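Surface glycan binding protein B (Bacteroides ovatus, PDB 6E57) probably captures mixed-linkage beta-glucan at the surface of this gut bacterium, holding the glycan on a pocket in its C-terminal region. Local coordinates at residues L166-I171 against Y187-V193; S194-I200 against D213-N219; G347-K351 against L416-K420. All blocks are in the same frame, centred on the assembly; numbering follows the deposited sequence.

Interaction 1: L166-I171 against Y187-V193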
loop_
_atom_site.group_PDB
_atom_site.type_symbol
_atom_site.label_atom_id
_atom_site.label_comp_id
_atom_site.label_asym_id
_atom_site.label_seq_id
_atom_site.Cartn_x
_atom_site.Cartn_y
_atom_site.Cartn_z
ATOM N N LEU A 166 1.612 -11.512 -20.154
ATOM C CA LEU A 166 2.566 -11.446 -19.059
ATOM C C LEU A 166 3.859 -12.149 -19.485
ATOM O O LEU A 166 3.903 -13.380 -19.582
ATOM C CB LEU A 166 1.945 -12.110 -17.826
ATOM C CG LEU A 166 2.550 -11.718 -16.479
ATOM C CD1 LEU A 166 1.579 -12.019 -15.350
ATOM C CD2 LEU A 166 3.877 -12.420 -16.240
ATOM N N GLY A 167 4.893 -11.343 -19.754
ATOM C CA GLY A 167 6.237 -11.821 -20.067
ATOM C C GLY A 167 6.239 -12.942 -21.095
ATOM O O GLY A 167 6.794 -14.016 -20.851
ATOM N N GLY A 168 5.600 -12.691 -22.242
ATOM C CA GLY A 168 5.613 -13.619 -23.368
ATOM C C GLY A 168 4.450 -14.600 -23.341
ATOM O O GLY A 168 4.026 -15.068 -24.396
ATOM N N ASN A 169 3.945 -14.924 -22.143
ATOM C CA ASN A 169 2.808 -15.833 -21.989
ATOM C C ASN A 169 1.515 -15.085 -22.334
ATOM O O ASN A 169 1.412 -13.879 -22.128
ATOM C CB ASN A 169 2.735 -16.437 -20.584
ATOM C CG ASN A 169 3.984 -17.204 -20.208
ATOM O OD1 ASN A 169 5.070 -16.632 -20.149
ATOM N ND2 ASN A 169 3.842 -18.494 -19.950
ATOM N N THR A 170 0.547 -15.830 -22.876
ATOM C CA THR A 170 -0.792 -15.342 -23.176
ATOM C C THR A 170 -1.779 -16.055 -22.247
ATOM O O THR A 170 -2.073 -17.228 -22.446
ATOM C CB THR A 170 -1.137 -15.567 -24.656
ATOM O OG1 THR A 170 -0.082 -15.033 -25.458
ATOM C CG2 THR A 170 -2.452 -14.936 -25.058
ATOM N N ILE A 171 -2.258 -15.338 -21.224
ATOM C CA ILE A 171 -3.182 -15.875 -20.221
ATOM C C ILE A 171 -4.617 -15.686 -20.732
ATOM O O ILE A 171 -5.095 -14.555 -20.828
ATOM C CB ILE A 171 -2.961 -15.194 -18.856
ATOM C CG1 ILE A 171 -1.506 -15.322 -18.390
ATOM C CG2 ILE A 171 -3.933 -15.738 -17.822
ATOM C CD1 ILE A 171 -1.129 -14.379 -17.275
ATOM N N TYR A 187 -7.194 -14.311 -12.533
ATOM C CA TYR A 187 -6.366 -14.925 -13.564
ATOM C C TYR A 187 -5.277 -15.775 -12.900
ATOM O O TYR A 187 -4.862 -15.485 -11.786
ATOM C CB TYR A 187 -5.789 -13.854 -14.494
ATOM C CG TYR A 187 -4.751 -12.945 -13.882
ATOM C CD1 TYR A 187 -5.087 -12.027 -12.898
ATOM C CD2 TYR A 187 -3.432 -12.978 -14.307
ATOM C CE1 TYR A 187 -4.141 -11.183 -12.341
ATOM C CE2 TYR A 187 -2.475 -12.137 -13.762
ATOM C CZ TYR A 187 -2.830 -11.235 -12.776
ATOM O OH TYR A 187 -1.891 -10.406 -12.232
ATOM N N THR A 188 -4.843 -16.828 -13.604
ATOM C CA THR A 188 -3.817 -17.754 -13.128
ATOM C C THR A 188 -2.465 -17.381 -13.747
ATOM O O THR A 188 -2.358 -17.220 -14.962
ATOM C CB THR A 188 -4.172 -19.208 -13.467
ATOM O OG1 THR A 188 -5.524 -19.457 -13.082
ATOM C CG2 THR A 188 -3.264 -20.206 -12.784
ATOM N N ILE A 189 -1.439 -17.262 -12.897
ATOM C CA ILE A 189 -0.066 -17.032 -13.342
ATOM C C ILE A 189 0.495 -18.367 -13.828
ATOM O O ILE A 189 0.422 -19.361 -13.111
ATOM C CB ILE A 189 0.804 -16.432 -12.217
ATOM C CG1 ILE A 189 0.167 -15.199 -11.567
ATOM C CG2 ILE A 189 2.203 -16.130 -12.731
ATOM C CD1 ILE A 189 -0.005 -14.017 -12.495
ATOM N N PRO A 190 1.061 -18.449 -15.054
ATOM C CA PRO A 190 1.701 -19.681 -15.514
ATOM C C PRO A 190 2.880 -20.061 -14.606
ATOM O O PRO A 190 3.528 -19.177 -14.043
ATOM C CB PRO A 190 2.192 -19.358 -16.934
ATOM C CG PRO A 190 1.397 -18.131 -17.348
ATOM C CD PRO A 190 1.103 -17.381 -16.065
ATOM N N THR A 191 3.136 -21.367 -14.476
ATOM C CA THR A 191 4.193 -21.893 -13.607
ATOM C C THR A 191 5.577 -21.558 -14.186
ATOM O O THR A 191 6.531 -21.353 -13.436
ATOM C CB THR A 191 4.025 -23.403 -13.383
ATOM O OG1 THR A 191 4.056 -24.062 -14.650
ATOM C CG2 THR A 191 2.742 -23.751 -12.659
ATOM N N GLY A 192 5.666 -21.492 -15.521
ATOM C CA GLY A 192 6.925 -21.289 -16.247
ATOM C C GLY A 192 7.580 -19.943 -15.970
ATOM O O GLY A 192 8.800 -19.818 -16.089
ATOM N N VAL A 193 6.776 -18.935 -15.608
ATOM C CA VAL A 193 7.248 -17.556 -15.465
ATOM C C VAL A 193 8.202 -17.475 -14.268
ATOM O O VAL A 193 7.829 -17.817 -13.149
ATOM C CB VAL A 193 6.080 -16.565 -15.308
ATOM C CG1 VAL A 193 6.579 -15.143 -15.095
ATOM C CG2 VAL A 193 5.123 -16.626 -16.489
#
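Asn169 faces Pro190, and Ile171 faces Thr188, across two runs of chain that travel in opposite directions, CA of Asn169 lying 7.6 Å from CA of Pro190. No hydrogen bond joins them, and the contact rests on van der Waals packing, mostly of side chains. A type I' turn from Leu166 to Asn169, with glycines at its two central positions, reverses the chain and lets Leu166 and Ile171 both reach the edge of the Tyr187 ring, each through CD1.

The CD1 methyl of Ile171 lies 4.0 Å from Tyr187 CD2 and also packs against CD of Pro190 at 3.9 Å, while its CG2 touches the carbonyl O of Thr188 (3.6 Å). Leu166 divides its branches. CG stands anti to the backbone N (chi1 -159°), which lets CD1 meet CD1 of Ile189 at 3.8 Å and CD2 meet CG1 of Val193 at 4.0 Å. Asn169 slides past Pro190 and Val193, its CB 3.9 Å from Pro190 CG and its CG 3.9 Å from Val193 CG2. With an alanine here the amide would be gone, and Val193 CG2 and Pro190 CB would probably lose the group that lies alongside them.

Strand 169-171 is an outer strand of a five-stranded sheet, whereas strand 184-188 is the middle one of a three-stranded sheet; the two pack as in a beta-sandwich, with Leu166, Ile171, Tyr187 and Ile189 between them. Leu166 and Val193 also rest on Tyr198 of strand 196-203, and Tyr187 continues onto Ala151 and Leu153 of strand 150-154 and Val145 of strand 144-145.

Interaction 2: S194-I200 against D213-N219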
loop_
_atom_site.group_PDB
_atom_site.type_symbol
_atom_site.label_atom_id
_atom_site.label_comp_id
_atom_site.label_asym_id
_atom_site.label_seq_id
_atom_site.Cartn_x
_atom_site.Cartn_y
_atom_site.Cartn_z
ATOM N N SER A 194 9.426 -17.008 -14.526
ATOM C CA SER A 194 10.450 -16.842 -13.501
ATOM C C SER A 194 10.192 -15.549 -12.717
ATOM O O SER A 194 9.395 -14.709 -13.139
ATOM C CB SER A 194 11.830 -16.856 -14.109
ATOM O OG SER A 194 11.926 -15.906 -15.159
ATOM N N GLU A 195 10.880 -15.412 -11.575
ATOM C CA GLU A 195 10.757 -14.251 -10.685
ATOM C C GLU A 195 11.128 -12.973 -11.450
ATOM O O GLU A 195 11.870 -13.024 -12.425
ATOM C CB GLU A 195 11.663 -14.399 -9.460
ATOM C CG GLU A 195 11.203 -15.449 -8.466
ATOM C CD GLU A 195 11.842 -15.325 -7.091
ATOM O OE1 GLU A 195 13.038 -14.966 -7.021
ATOM O OE2 GLU A 195 11.140 -15.574 -6.089
ATOM N N GLY A 196 10.600 -11.836 -10.987
ATOM C CA GLY A 196 10.868 -10.527 -11.574
ATOM C C GLY A 196 9.612 -9.677 -11.676
ATOM O O GLY A 196 8.546 -10.069 -11.191
ATOM N N ASP A 197 9.760 -8.511 -12.320
ATOM C CA ASP A 197 8.691 -7.531 -12.523
ATOM C C ASP A 197 8.327 -7.491 -14.014
ATOM O O ASP A 197 9.201 -7.358 -14.858
ATOM C CB ASP A 197 9.113 -6.150 -12.008
ATOM C CG ASP A 197 9.229 -6.064 -10.493
ATOM O OD1 ASP A 197 9.883 -6.952 -9.899
ATOM O OD2 ASP A 197 8.658 -5.113 -9.912
ATOM N N TYR A 198 7.030 -7.609 -14.322
ATOM C CA TYR A 198 6.535 -7.630 -15.702
ATOM C C TYR A 198 5.473 -6.541 -15.886
ATOM O O TYR A 198 4.665 -6.321 -14.999
ATOM C CB TYR A 198 5.953 -9.002 -16.049
ATOM C CG TYR A 198 6.903 -10.162 -15.870
ATOM C CD1 TYR A 198 7.024 -10.805 -14.648
ATOM C CD2 TYR A 198 7.674 -10.627 -16.925
ATOM C CE1 TYR A 198 7.890 -11.873 -14.473
ATOM C CE2 TYR A 198 8.548 -11.692 -16.767
ATOM C CZ TYR A 198 8.654 -12.319 -15.538
ATOM O OH TYR A 198 9.508 -13.371 -15.374
ATOM N N ARG A 199 5.501 -5.867 -17.041
ATOM C CA ARG A 199 4.456 -4.922 -17.450
ATOM C C ARG A 199 3.374 -5.696 -18.218
ATOM O O ARG A 199 3.649 -6.255 -19.276
ATOM C CB ARG A 199 5.045 -3.790 -18.300
ATOM C CG ARG A 199 4.049 -2.683 -18.625
ATOM C CD ARG A 199 4.667 -1.499 -19.346
ATOM N NE ARG A 199 5.555 -0.725 -18.492
ATOM C CZ ARG A 199 5.154 0.130 -17.555
ATOM N NH1 ARG A 199 3.866 0.283 -17.295
ATOM N NH2 ARG A 199 6.048 0.828 -16.878
ATOM N N ILE A 200 2.155 -5.728 -17.666
ATOM C CA ILE A 200 1.062 -6.534 -18.213
ATOM C C ILE A 200 0.229 -5.678 -19.172
ATOM O O ILE A 200 0.220 -4.450 -19.087
ATOM C CB ILE A 200 0.185 -7.157 -17.107
ATOM C CG1 ILE A 200 -0.396 -6.107 -16.155
ATOM C CG2 ILE A 200 0.952 -8.233 -16.353
ATOM C CD1 ILE A 200 -1.669 -6.546 -15.475
ATOM N N ASP A 213 0.001 -1.559 -16.147
ATOM C CA ASP A 213 1.117 -1.319 -15.224
ATOM C C ASP A 213 1.774 -2.652 -14.828
ATOM O O ASP A 213 1.671 -3.631 -15.563
ATOM C CB ASP A 213 0.655 -0.445 -14.052
ATOM C CG ASP A 213 1.040 1.016 -14.214
ATOM O OD1 ASP A 213 2.213 1.276 -14.552
ATOM O OD2 ASP A 213 0.163 1.880 -14.009
ATOM N N MET A 214 2.470 -2.664 -13.680
ATOM C CA MET A 214 3.449 -3.696 -13.320
ATOM C C MET A 214 2.823 -4.778 -12.430
ATOM O O MET A 214 1.910 -4.513 -11.647
ATOM C CB MET A 214 4.626 -3.074 -12.564
ATOM C CG MET A 214 5.346 -2.000 -13.349
ATOM S SD MET A 214 5.910 -2.591 -14.963
ATOM C CE MET A 214 7.081 -3.853 -14.466
ATOM N N VAL A 215 3.360 -5.996 -12.568
ATOM C CA VAL A 215 3.116 -7.130 -11.685
ATOM C C VAL A 215 4.482 -7.652 -11.226
ATOM O O VAL A 215 5.444 -7.599 -11.984
ATOM C CB VAL A 215 2.292 -8.221 -12.400
ATOM C CG1 VAL A 215 2.533 -9.607 -11.824
ATOM C CG2 VAL A 215 0.805 -7.899 -12.394
ATOM N N LYS A 216 4.554 -8.144 -9.984
ATOM C CA LYS A 216 5.779 -8.696 -9.413
ATOM C C LYS A 216 5.561 -10.179 -9.083
ATOM O O LYS A 216 4.718 -10.522 -8.258
ATOM C CB LYS A 216 6.194 -7.902 -8.171
ATOM C CG LYS A 216 7.203 -8.602 -7.271
ATOM C CD LYS A 216 7.946 -7.677 -6.331
ATOM C CE LYS A 216 8.725 -8.433 -5.279
ATOM N NZ LYS A 216 9.946 -7.699 -4.881
ATOM N N VAL A 217 6.351 -11.038 -9.735
ATOM C CA VAL A 217 6.292 -12.487 -9.581
ATOM C C VAL A 217 7.397 -12.921 -8.610
ATOM O O VAL A 217 8.572 -12.642 -8.849
ATOM C CB VAL A 217 6.447 -13.189 -10.943
ATOM C CG1 VAL A 217 6.313 -14.701 -10.826
ATOM C CG2 VAL A 217 5.467 -12.643 -11.967
ATOM N N THR A 218 7.006 -13.616 -7.534
ATOM C CA THR A 218 7.946 -14.117 -6.526
ATOM C C THR A 218 7.504 -15.499 -6.030
ATOM O O THR A 218 6.305 -15.780 -5.921
ATOM C CB THR A 218 8.082 -13.142 -5.348
ATOM O OG1 THR A 218 9.005 -13.698 -4.411
ATOM C CG2 THR A 218 6.769 -12.857 -4.652
ATOM N N ASN A 219 8.500 -16.343 -5.731
ATOM C CA ASN A 219 8.319 -17.637 -5.078
ATOM C C ASN A 219 8.537 -17.502 -3.566
ATOM O O ASN A 219 8.234 -18.431 -2.813
ATOM C CB ASN A 219 9.285 -18.688 -5.626
ATOM C CG ASN A 219 9.075 -18.972 -7.096
ATOM O OD1 ASN A 219 8.010 -19.437 -7.493
ATOM N ND2 ASN A 219 10.085 -18.701 -7.907
HETATM O O HOH W 1 1.464 -0.950 -19.117
#
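Arg199 crosses Met214 on the face of the hairpin that also carries Asp197 and Lys216. Its CB lies 3.6 Å from the SD of Met214, and its CG passes 4.0 Å from the carbonyl O of Asp213. The chain is extended through CD and then bends at chi3 (-70°), folding the guanidinium back so that Met214 SD sits 3.8 Å above the plane, over the centre of one face. NE, CZ and NH2 all lie near this sulfur, CZ being the nearest of the three. At the tip, NH1 gives a weak hydrogen bond to Asp213 OD1 (3.4 Å), part of a salt bridge, the guanidinium and carboxylate planes standing 50° apart; a water at the guanidinium edge takes a further NH1 bond. NH2 turns to Asp82 and to the carbonyl O of Thr104, and Tyr105 adds a cation-pi contact.

Beneath these side chains the backbones pair antiparallel. Tyr198 and Val215 exchange two bonds, as do Gly196 and Val217, and Ile200 N bonds to Asp213 O. On the other face CE1 of Tyr198 lies 3.6 Å from Val217 CG2, and its hydroxyl gives a bond to the carbonyl O of Ser194 (2.6 Å), tying the ring to the loop that leads into its strand. At the far end Glu195 OE2 accepts Asn219 N at 2.8 Å through its anti lone pair, nearly straight at 170°.

One face thus carries polar and charged side chains and Met214, the other Tyr198, Val215 and Val217. Because Asp213 OD1 also receives Thr104 N, the Arg199 and Asp213 pair reaches across to strand 103-113 of the preceding sheet, and the positive charge is probably offset by Asp82 and, more weakly, by Asp213.

Interaction 3: G347-K351 against L416-K420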
loop_
_atom_site.group_PDB
_atom_site.type_symbol
_atom_site.label_atom_id
_atom_site.label_comp_id
_atom_site.label_asym_id
_atom_site.label_seq_id
_atom_site.Cartn_x
_atom_site.Cartn_y
_atom_site.Cartn_z
ATOM N N GLY A 347 -0.971 9.239 24.214
ATOM C CA GLY A 347 -0.528 8.432 23.082
ATOM C C GLY A 347 -1.090 7.022 23.128
ATOM O O GLY A 347 -1.018 6.297 22.134
ATOM N N SER A 348 -1.650 6.635 24.280
ATOM C CA SER A 348 -2.240 5.320 24.472
ATOM C C SER A 348 -3.494 5.187 23.604
ATOM O O SER A 348 -4.176 6.180 23.332
ATOM C CB SER A 348 -2.555 5.083 25.920
ATOM O OG SER A 348 -1.413 5.324 26.723
ATOM N N THR A 349 -3.780 3.949 23.187
ATOM C CA THR A 349 -4.918 3.632 22.335
ATOM C C THR A 349 -6.032 3.008 23.178
ATOM O O THR A 349 -5.864 1.911 23.711
ATOM C CB THR A 349 -4.521 2.672 21.207
ATOM O OG1 THR A 349 -3.380 3.217 20.548
ATOM C CG2 THR A 349 -5.631 2.455 20.202
ATOM N N LEU A 350 -7.159 3.723 23.290
ATOM C CA LEU A 350 -8.371 3.193 23.894
ATOM C C LEU A 350 -9.140 2.425 22.816
ATOM O O LEU A 350 -9.163 2.849 21.661
ATOM C CB LEU A 350 -9.208 4.345 24.461
ATOM C CG LEU A 350 -10.378 3.933 25.353
ATOM C CD1 LEU A 350 -9.894 3.508 26.729
ATOM C CD2 LEU A 350 -11.383 5.063 25.485
ATOM N N LYS A 351 -9.737 1.293 23.210
ATOM C CA LYS A 351 -10.551 0.453 22.334
ATOM C C LYS A 351 -11.878 0.156 23.038
ATOM O O LYS A 351 -11.879 -0.258 24.184
ATOM C CB LYS A 351 -9.823 -0.854 22.006
ATOM C CG LYS A 351 -10.615 -1.858 21.173
ATOM C CD LYS A 351 -9.951 -3.217 21.049
ATOM C CE LYS A 351 -8.687 -3.190 20.214
ATOM N NZ LYS A 351 -8.039 -4.522 20.143
ATOM N N LEU A 416 -16.585 -4.448 25.962
ATOM C CA LEU A 416 -15.203 -4.410 26.457
ATOM C C LEU A 416 -14.610 -3.008 26.251
ATOM O O LEU A 416 -14.925 -2.322 25.281
ATOM C CB LEU A 416 -14.383 -5.468 25.710
ATOM C CG LEU A 416 -13.058 -5.867 26.360
ATOM C CD1 LEU A 416 -13.296 -6.729 27.591
ATOM C CD2 LEU A 416 -12.165 -6.597 25.369
ATOM N N VAL A 417 -13.756 -2.590 27.189
ATOM C CA VAL A 417 -12.925 -1.402 27.032
ATOM C C VAL A 417 -11.499 -1.770 27.450
ATOM O O VAL A 417 -11.287 -2.249 28.568
ATOM C CB VAL A 417 -13.449 -0.204 27.847
ATOM C CG1 VAL A 417 -12.591 1.032 27.632
ATOM C CG2 VAL A 417 -14.907 0.097 27.541
ATOM N N THR A 418 -10.541 -1.546 26.542
ATOM C CA THR A 418 -9.132 -1.838 26.781
ATOM C C THR A 418 -8.285 -0.604 26.458
ATOM O O THR A 418 -8.756 0.331 25.819
ATOM C CB THR A 418 -8.662 -3.043 25.957
ATOM O OG1 THR A 418 -8.591 -2.665 24.582
ATOM C CG2 THR A 418 -9.564 -4.249 26.109
ATOM N N VAL A 419 -7.029 -0.633 26.915
ATOM C CA VAL A 419 -6.028 0.386 26.608
ATOM C C VAL A 419 -4.675 -0.316 26.443
ATOM O O VAL A 419 -4.448 -1.353 27.065
ATOM C CB VAL A 419 -5.984 1.474 27.700
ATOM C CG1 VAL A 419 -5.602 0.906 29.060
ATOM C CG2 VAL A 419 -5.055 2.614 27.321
ATOM N N LYS A 420 -3.790 0.247 25.608
ATOM C CA LYS A 420 -2.429 -0.294 25.430
ATOM C C LYS A 420 -1.425 0.847 25.230
ATOM O O LYS A 420 -1.650 1.759 24.441
ATOM C CB LYS A 420 -2.394 -1.296 24.272
ATOM C CG LYS A 420 -2.867 -0.772 22.924
ATOM C CD LYS A 420 -2.944 -1.859 21.870
ATOM C CE LYS A 420 -3.531 -1.382 20.557
ATOM N NZ LYS A 420 -3.810 -2.513 19.639
HETATM O O HOH W 2 -0.992 3.152 21.618
HETATM O O HOH W 3 -5.479 -5.371 19.920
#
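Lys351 and Thr418 form a hydrogen-bonded antiparallel pair, Lys351 N giving to Thr418 O at 2.9 Å and Thr418 N returning a bond to Lys351 O at 3.0 Å. They belong to strands 349-351 and 416-419, whose directions are 169° apart. Beyond the pair Lys420 N bonds to Thr349 O at 3.3 Å, while the reverse bond from Thr349 N to Lys420 O is weak. A water adds to this end, accepting from Thr349 OG1 (2.6 Å) and giving to the carbonyl O atoms of Gly347 and Lys420.

The apolar contacts are few. The side chains of Leu350 and Val417 meet at a slant, Leu350 CD1 lying 3.8 Å from Val417 CG1, and the CB of Ser348 makes a van der Waals touch with Val419 CG2 (3.8 Å).

Charged and polar tips gather on the other face. Lys351 and Thr418 lie side by side, Lys351 CB being 3.4 Å from Thr418 OG1, and both reach the same acceptor: Glu310 OE1 takes a salt bridge from Lys351 NZ and a hydrogen bond from Thr418 OG1. A second water accepts from Lys351 NZ (2.7 Å) and, weakly, from Lys420 NZ.

Strand 349-356 is flanked by strands 385-390 and 412-419, both antiparallel to it. The C-terminal strand 412-419 in turn lies between strands 349-356 and 299-315, inside the beta-rich region that bears the glycan pocket of Trp322, Tyr371 and Trp372.

In the fold
Following the chain, interaction 1 closes a 15-residue excursion between Ile171 and Tyr187, and interaction 2 opens at once after it, Ser194 succeeding Val193, to close the hairpin of strands 196-203 and 209-217, with 12 residues between its segments. Interaction 3 comes last and spans 64 residues, bringing the C-terminal strand back beside strand 349-356. The three are in series, so none nests within or crosses another. Interactions 1 and 2 share one domain, their centres about 10 Å apart: Gly167 touches Tyr198, and Tyr187 touches Val215. Interaction 3 lies on the opposite side of the chain's centre, its centre about 41 Å from that of interaction 2, in the glycan-binding C-terminal region.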